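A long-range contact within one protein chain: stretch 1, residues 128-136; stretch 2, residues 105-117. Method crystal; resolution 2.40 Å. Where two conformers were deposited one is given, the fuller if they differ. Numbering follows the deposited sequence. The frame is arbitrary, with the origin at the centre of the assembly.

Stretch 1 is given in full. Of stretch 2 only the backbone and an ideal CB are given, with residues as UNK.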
# COMPACT_ATOMS: atom_id res chain seq x y z
N ARG A 128 12.37 36.96 17.15
CA ARG A 128 11.34 36.13 17.72
C ARG A 128 10.47 35.67 16.56
O ARG A 128 10.17 36.46 15.66
CB ARG A 128 10.52 36.93 18.73
CG ARG A 128 9.26 36.24 19.18
CD ARG A 128 8.47 37.12 20.12
NE ARG A 128 9.27 37.56 21.27
CZ ARG A 128 9.97 38.69 21.29
NH1 ARG A 128 9.97 39.49 20.23
NH2 ARG A 128 10.65 39.03 22.38
N LEU A 129 10.10 34.40 16.56
CA LEU A 129 9.46 33.80 15.37
C LEU A 129 8.00 33.45 15.60
O LEU A 129 7.67 32.71 16.52
CB LEU A 129 10.21 32.55 14.92
CG LEU A 129 11.60 32.67 14.29
CD1 LEU A 129 12.02 31.30 13.75
CD2 LEU A 129 11.62 33.69 13.16
N PHE A 130 7.13 33.99 14.76
CA PHE A 130 5.75 33.53 14.71
C PHE A 130 5.57 32.76 13.41
O PHE A 130 5.47 33.35 12.33
CB PHE A 130 4.78 34.71 14.76
CG PHE A 130 4.56 35.26 16.14
CD1 PHE A 130 5.51 36.07 16.74
CD2 PHE A 130 3.40 34.97 16.83
CE1 PHE A 130 5.31 36.58 18.00
CE2 PHE A 130 3.19 35.48 18.10
CZ PHE A 130 4.15 36.29 18.69
N VAL A 131 5.54 31.43 13.52
CA VAL A 131 5.63 30.55 12.36
C VAL A 131 4.29 29.99 11.88
O VAL A 131 3.37 29.75 12.67
CB VAL A 131 6.62 29.40 12.64
CG1 VAL A 131 7.98 29.97 13.10
CG2 VAL A 131 6.05 28.47 13.68
N SER A 132 4.21 29.76 10.58
CA SER A 132 3.02 29.23 9.93
C SER A 132 3.12 27.72 9.69
O SER A 132 2.12 27.08 9.38
CB SER A 132 2.82 29.91 8.58
OG SER A 132 2.45 31.26 8.73
N GLY A 133 4.32 27.16 9.84
CA GLY A 133 4.60 25.82 9.35
C GLY A 133 4.61 25.84 7.83
O GLY A 133 5.16 26.76 7.22
N ARG A 134 4.01 24.84 7.21
CA ARG A 134 3.92 24.82 5.75
C ARG A 134 2.63 25.48 5.27
O ARG A 134 1.55 25.24 5.81
CB ARG A 134 4.00 23.39 5.23
CG ARG A 134 5.41 22.83 5.26
CD ARG A 134 5.38 21.35 4.94
NE ARG A 134 4.85 20.55 6.04
CZ ARG A 134 4.37 19.31 5.89
NH1 ARG A 134 4.34 18.76 4.69
NH2 ARG A 134 3.92 18.64 6.94
N ALA A 135 2.75 26.31 4.24
CA ALA A 135 1.60 26.92 3.60
C ALA A 135 0.70 25.84 3.00
O ALA A 135 1.19 24.91 2.36
CB ALA A 135 2.05 27.87 2.52
N LEU A 136 -0.61 25.97 3.19
CA LEU A 136 -1.55 25.06 2.53
C LEU A 136 -1.88 25.51 1.11
O LEU A 136 -2.27 26.64 0.87
CB LEU A 136 -2.83 24.90 3.36
CG LEU A 136 -2.85 23.76 4.38
CD1 LEU A 136 -1.68 23.81 5.34
CD2 LEU A 136 -4.16 23.78 5.15
N UNK A 105 9.42 38.49 13.73
CA UNK A 105 8.91 38.27 12.39
C UNK A 105 7.80 37.22 12.35
O UNK A 105 7.76 36.30 13.18
CB UNK A 105 10.05 37.85 11.47
N UNK A 106 6.89 37.37 11.39
CA UNK A 106 5.91 36.33 11.13
C UNK A 106 6.35 35.61 9.87
O UNK A 106 6.45 36.22 8.80
CB UNK A 106 4.50 36.90 10.99
N UNK A 107 6.65 34.33 10.02
CA UNK A 107 7.06 33.55 8.87
C UNK A 107 5.83 33.00 8.16
O UNK A 107 4.96 32.38 8.77
CB UNK A 107 8.00 32.42 9.29
N UNK A 108 5.76 33.26 6.86
CA UNK A 108 4.56 33.02 6.08
C UNK A 108 4.54 31.64 5.43
O UNK A 108 3.61 31.31 4.71
CB UNK A 108 4.42 34.10 5.00
N UNK A 109 5.56 30.83 5.69
CA UNK A 109 5.60 29.49 5.14
C UNK A 109 7.00 28.93 5.09
O UNK A 109 7.92 29.54 4.52
CB UNK A 109 4.99 29.48 3.74
N UNK A 110 7.17 27.75 5.69
CA UNK A 110 8.46 27.09 5.75
C UNK A 110 8.84 26.82 7.18
O UNK A 110 8.44 25.81 7.75
CB UNK A 110 9.54 27.93 5.06
N UNK A 111 9.59 27.75 7.76
CA UNK A 111 10.05 27.64 9.14
C UNK A 111 8.96 27.10 10.05
O UNK A 111 7.84 27.62 10.07
CB UNK A 111 10.53 29.00 9.65
N UNK A 112 9.31 26.07 10.81
CA UNK A 112 8.39 25.50 11.76
C UNK A 112 8.83 25.75 13.19
O UNK A 112 9.80 26.46 13.46
CB UNK A 112 8.24 24.00 11.51
N UNK A 113 8.10 25.13 14.11
CA UNK A 113 8.35 25.29 15.53
C UNK A 113 9.79 25.00 15.98
O UNK A 113 10.28 25.63 16.91
CB UNK A 113 7.39 24.38 16.30
N UNK A 114 10.46 24.02 15.34
CA UNK A 114 11.87 23.75 15.66
C UNK A 114 12.77 24.98 15.52
O UNK A 114 13.64 25.20 16.36
CB UNK A 114 12.40 22.64 14.75
N UNK A 115 12.54 25.77 14.47
CA UNK A 115 13.20 27.08 14.34
C UNK A 115 12.79 28.03 15.47
O UNK A 115 13.60 28.78 16.01
CB UNK A 115 12.86 27.71 12.99
N UNK A 116 11.51 28.02 15.79
CA UNK A 116 11.01 28.85 16.87
C UNK A 116 11.70 28.51 18.19
O UNK A 116 12.07 29.40 18.94
CB UNK A 116 9.49 28.69 17.00
N UNK A 117 11.86 27.21 18.46
CA UNK A 117 12.47 26.80 19.72
C UNK A 117 13.97 27.09 19.71
O UNK A 117 14.51 27.60 20.68
CB UNK A 117 12.22 25.31 19.98

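Residues 105-107 run parallel to the strand that begins at Arg 128, and the backbone pairing there is independent of sequence. At position 105, N donates to Arg 128 O (2.9 Å) and O accepts from Phe 130 N (2.9 Å). The CB lies on the same face of the sheet as Leu 129, 4.8 Å from Leu 129 CD2, so a compact apolar side chain, perhaps branched, would suit. It is Val 105, whose CG2 packs 3.3 Å from Leu 129 CD2.

Position 106 turns its CB to the face occupied by Phe 130. Stretch 1 offers no charge there, so many types would fit. Arg 106 lies with its CG 4.2 Å from Phe 130 CB, then leads its end away to partners elsewhere in the structure.

At 107, N donates to Phe 130 O (2.8 Å) and O accepts from Ser 132 OG (2.7 Å). The CB returns to the face of Leu 129, near the turn that follows in its own chain; a small polar acceptor could serve free NH groups there. Asp 107 does so: its OD1 accepts from the N of 109 (2.9 Å) and from a water that also accepts from Ser 132 N.

The CB of 108 points away, 5.1 Å from Ser 132 OG, and demands little; the residue is Ala 108.

Phi is 158° at 109 and 123° at 110. In both, a CB would jam against the preceding carbonyl oxygen, and at 109 it would also sit 3.6 Å from Ala 135 CB. Glycine is called for twice, and Gly 109 and Gly 110 are found; Gly 110 N donates to Gly 133 O (2.7 Å).

At 111 the CB is directed sideways, 4.4 Å from Val 131 CG1, where a small apolar group suits. Ala 111 supplies one.

Position 112 precedes a helix and its CB would point away, so Ser, Asp or Asn could cap as well as glycine. Gly 112 is deposited; its O accepts from the N of 116.

Positions 113 and 114 open the first helical turn and meet stretch 1 little or not at all. Tyr 113 is directed sideways; Pro 114 suits a first turn, where its missing NH costs little.

At position 115 the CA-to-CB bond points toward stretch 1, and the CB of 115 lies 3.8 Å from Leu 129 CD1, favouring an apolar residue. Phe 115 makes that contact with CB, while its ring leads away.

From 116, a long donor could reach the carbonyl of Leu 129. Lys 116 does: NZ donates to Leu 129 O (2.8 Å).

Position 117 faces away and is undemanding; it is Gln 117.

Stretch 2, residues 105-117: VRDAGGAGYPFKQ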
# COMPACT_ATOMS: atom_id res chain seq x y z
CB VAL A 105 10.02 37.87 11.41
CG1 VAL A 105 10.97 39.06 11.18
CG2 VAL A 105 10.75 36.62 11.92
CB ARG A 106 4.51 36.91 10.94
CG ARG A 106 3.40 35.86 10.94
CD ARG A 106 2.05 36.50 10.74
NE ARG A 106 1.96 37.15 9.43
CZ ARG A 106 0.81 37.55 8.89
NH1 ARG A 106 -0.32 37.34 9.54
NH2 ARG A 106 0.81 38.14 7.70
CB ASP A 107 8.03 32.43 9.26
CG ASP A 107 8.52 31.65 8.07
OD1 ASP A 107 7.75 30.83 7.53
OD2 ASP A 107 9.67 31.86 7.65
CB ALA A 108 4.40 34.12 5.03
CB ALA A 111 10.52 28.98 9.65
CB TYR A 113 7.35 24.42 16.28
CG TYR A 113 7.37 24.55 17.77
CD1 TYR A 113 6.77 25.63 18.40
CD2 TYR A 113 7.96 23.57 18.56
CE1 TYR A 113 6.76 25.74 19.78
CE2 TYR A 113 7.97 23.68 19.93
CZ TYR A 113 7.37 24.76 20.54
OH TYR A 113 7.37 24.87 21.92
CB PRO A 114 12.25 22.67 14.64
CG PRO A 114 10.95 21.98 14.34
CD PRO A 114 9.94 23.10 14.32
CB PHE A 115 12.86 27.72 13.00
CG PHE A 115 13.67 27.18 11.85
CD1 PHE A 115 15.03 27.45 11.76
CD2 PHE A 115 13.08 26.42 10.87
CE1 PHE A 115 15.78 26.97 10.71
CE2 PHE A 115 13.82 25.93 9.82
CZ PHE A 115 15.17 26.21 9.73
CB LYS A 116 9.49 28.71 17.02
CG LYS A 116 8.94 29.45 18.22
CD LYS A 116 7.59 28.88 18.66
CE LYS A 116 6.45 29.43 17.82
NZ LYS A 116 6.24 30.88 18.07
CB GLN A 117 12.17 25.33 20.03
CG GLN A 117 13.35 24.38 19.88
CD GLN A 117 14.09 24.16 21.19
OE1 GLN A 117 13.49 24.08 22.26
NE2 GLN A 117 15.42 24.05 21.10
O HOH W 1 6.24 29.31 9.12
O HOH W 2 10.90 32.59 18.62
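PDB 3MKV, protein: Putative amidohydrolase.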